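Local coordinates for protein KLLA0F20702p (Kluyveromyces lactis, PDB 5Y5A) that probably acts as the Est1 subunit of telomerase, binding Cdc13 to help recruit the enzyme to telomeres, at residues Y96-R101 / K202-H207. Residues are numbered along the deposited sequence; the frame is centred on the assembly and turned at random.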
loop_
_atom_site.group_PDB
_atom_site.type_symbol
_atom_site.label_atom_id
_atom_site.label_comp_id
_atom_site.label_asym_id
_atom_site.label_seq_id
_atom_site.Cartn_x
_atom_site.Cartn_y
_atom_site.Cartn_z
ATOM N N TYR A 96 7.791 25.387 8.201
ATOM C CA TYR A 96 8.384 26.370 9.108
ATOM C C TYR A 96 8.221 25.953 10.562
ATOM O O TYR A 96 9.118 26.154 11.377
ATOM C CB TYR A 96 7.767 27.753 8.888
ATOM C CG TYR A 96 8.281 28.814 9.841
ATOM C CD1 TYR A 96 9.490 29.460 9.609
ATOM C CD2 TYR A 96 7.553 29.174 10.973
ATOM C CE1 TYR A 96 9.964 30.431 10.479
ATOM C CE2 TYR A 96 8.018 30.146 11.848
ATOM C CZ TYR A 96 9.225 30.769 11.596
ATOM O OH TYR A 96 9.694 31.735 12.460
ATOM N N PHE A 97 7.068 25.380 10.884
ATOM C CA PHE A 97 6.820 24.861 12.223
ATOM C C PHE A 97 7.699 23.648 12.528
ATOM O O PHE A 97 8.078 23.422 13.680
ATOM C CB PHE A 97 5.344 24.501 12.388
ATOM C CG PHE A 97 4.462 25.687 12.626
ATOM C CD1 PHE A 97 4.135 26.543 11.591
ATOM C CD2 PHE A 97 3.962 25.950 13.889
ATOM C CE1 PHE A 97 3.329 27.640 11.812
ATOM C CE2 PHE A 97 3.158 27.046 14.118
ATOM C CZ PHE A 97 2.838 27.891 13.078
ATOM N N GLN A 98 8.072 22.920 11.492
ATOM C CA GLN A 98 8.934 21.772 11.644
ATOM C C GLN A 98 10.317 22.273 11.983
ATOM O O GLN A 98 10.867 21.937 13.010
ATOM C CB GLN A 98 8.962 20.966 10.352
ATOM C CG GLN A 98 9.732 19.669 10.440
ATOM C CD GLN A 98 9.097 18.669 11.372
ATOM O OE1 GLN A 98 8.015 18.181 11.116
ATOM N NE2 GLN A 98 9.783 18.352 12.453
ATOM N N ASN A 99 10.871 23.088 11.107
ATOM C CA ASN A 99 12.193 23.678 11.316
ATOM C C ASN A 99 12.332 24.281 12.700
ATOM O O ASN A 99 13.345 24.105 13.379
ATOM C CB ASN A 99 12.474 24.757 10.271
ATOM C CG ASN A 99 12.579 24.195 8.874
ATOM O OD1 ASN A 99 12.094 23.097 8.597
ATOM N ND2 ASN A 99 13.221 24.944 7.982
ATOM N N TRP A 100 11.294 24.993 13.111
ATOM C CA TRP A 100 11.286 25.640 14.404
ATOM C C TRP A 100 11.216 24.607 15.528
ATOM O O TRP A 100 11.920 24.732 16.524
ATOM C CB TRP A 100 10.119 26.617 14.496
ATOM C CG TRP A 100 10.501 27.922 15.101
ATOM C CD1 TRP A 100 10.764 29.094 14.442
ATOM C CD2 TRP A 100 10.684 28.196 16.490
ATOM N NE1 TRP A 100 11.089 30.076 15.338
ATOM C CE2 TRP A 100 11.046 29.550 16.603
ATOM C CE3 TRP A 100 10.569 27.427 17.652
ATOM C CZ2 TRP A 100 11.296 30.147 17.827
ATOM C CZ3 TRP A 100 10.818 28.019 18.856
ATOM C CH2 TRP A 100 11.175 29.362 18.936
ATOM N N ARG A 101 10.365 23.593 15.374
ATOM C CA ARG A 101 10.272 22.528 16.372
ATOM C C ARG A 101 11.619 21.848 16.563
ATOM O O ARG A 101 11.968 21.421 17.665
ATOM C CB ARG A 101 9.231 21.481 15.974
ATOM C CG ARG A 101 9.129 20.327 16.967
ATOM C CD ARG A 101 8.408 19.124 16.376
ATOM N NE ARG A 101 8.238 18.055 17.358
ATOM C CZ ARG A 101 9.086 17.042 17.516
ATOM N NH1 ARG A 101 10.171 16.958 16.753
ATOM N NH2 ARG A 101 8.847 16.118 18.440
ATOM N N LYS A 202 0.367 18.208 12.928
ATOM C CA LYS A 202 -0.067 18.720 14.195
ATOM C C LYS A 202 0.384 17.822 15.309
ATOM O O LYS A 202 0.937 18.281 16.283
ATOM C CB LYS A 202 -1.579 18.867 14.238
ATOM C CG LYS A 202 -2.102 19.323 15.585
ATOM C CD LYS A 202 -3.612 19.423 15.610
ATOM C CE LYS A 202 -4.127 19.578 17.027
ATOM N NZ LYS A 202 -5.422 18.894 17.221
ATOM N N ILE A 203 0.137 16.534 15.157
ATOM C CA ILE A 203 0.512 15.551 16.171
ATOM C C ILE A 203 1.992 15.649 16.531
ATOM O O ILE A 203 2.360 15.609 17.706
ATOM C CB ILE A 203 0.190 14.140 15.698
ATOM C CG1 ILE A 203 -1.318 13.914 15.771
ATOM C CG2 ILE A 203 0.922 13.102 16.534
ATOM C CD1 ILE A 203 -1.778 12.740 14.966
ATOM N N ILE A 204 2.832 15.803 15.513
ATOM C CA ILE A 204 4.264 15.976 15.725
ATOM C C ILE A 204 4.572 17.228 16.562
ATOM O O ILE A 204 5.382 17.179 17.492
ATOM C CB ILE A 204 5.003 16.041 14.378
ATOM C CG1 ILE A 204 4.987 14.657 13.728
ATOM C CG2 ILE A 204 6.433 16.533 14.564
ATOM C CD1 ILE A 204 5.222 14.674 12.247
ATOM N N MET A 205 3.922 18.331 16.269
ATOM C CA MET A 205 4.177 19.523 17.034
ATOM C C MET A 205 3.631 19.390 18.448
ATOM O O MET A 205 4.259 19.798 19.393
ATOM C CB MET A 205 3.573 20.721 16.330
ATOM C CG MET A 205 3.930 20.797 14.866
ATOM S SD MET A 205 5.603 21.356 14.630
ATOM C CE MET A 205 5.993 20.663 13.051
ATOM N N GLU A 206 2.458 18.796 18.574
ATOM C CA GLU A 206 1.815 18.646 19.871
ATOM C C GLU A 206 2.532 17.650 20.776
ATOM O O GLU A 206 2.172 17.494 21.945
ATOM C CB GLU A 206 0.361 18.211 19.692
ATOM C CG GLU A 206 -0.564 19.312 19.229
ATOM C CD GLU A 206 -2.014 18.885 19.258
ATOM O OE1 GLU A 206 -2.275 17.671 19.123
ATOM O OE2 GLU A 206 -2.889 19.757 19.430
ATOM N N HIS A 207 3.544 16.976 20.239
ATOM C CA HIS A 207 4.282 15.984 21.013
ATOM C C HIS A 207 5.518 16.571 21.692
ATOM O O HIS A 207 6.222 17.404 21.115
ATOM C CB HIS A 207 4.683 14.808 20.122
ATOM C CG HIS A 207 4.048 13.514 20.521
ATOM N ND1 HIS A 207 4.774 12.443 20.992
ATOM C CD2 HIS A 207 2.750 13.126 20.529
ATOM C CE1 HIS A 207 3.952 11.444 21.269
ATOM N NE2 HIS A 207 2.720 11.834 20.996
#
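Arg-101 has CG anti to the backbone N (chi1 178°), and its chain is extended from CG to NE, crossing the Ile-204 side chain at about a right angle. Met-205 bends at chi2 (-76°), which turns SD toward the backbone of Phe-97. Arg-101 NE gives a weak, bent hydrogen bond to Ile-204 O (3.0 Å, N-H...O 126°). Ile-204 CG2 lies over one face of the guanidinium, offset toward its rim, and also touches Arg-101 CD at 3.7 Å. The guanidinium has a stronger partner beyond this pair: NH2 forms a salt bridge with Asp-210, just past the helix end. Both segments belong to the Est1 family region of the TPR clan, within an all-helical part of the chain. Helices 78-105 and 179-206 run in roughly the same direction there, their local axes 10.6 Å apart at closest approach. Met-205 bridges this spacing. Its SD comes 3.4 Å from Phe-97 O, an oxygen that already accepts the helical hydrogen bond from Arg-101 N, and also packs 3.9 Å from Phe-97 CB. Its CE lies 3.4 Å from Gln-98 N and meets Gln-98 OE1 at 3.7 Å. Leu-123 of helix 113-144 touches both Phe-97 and Met-205.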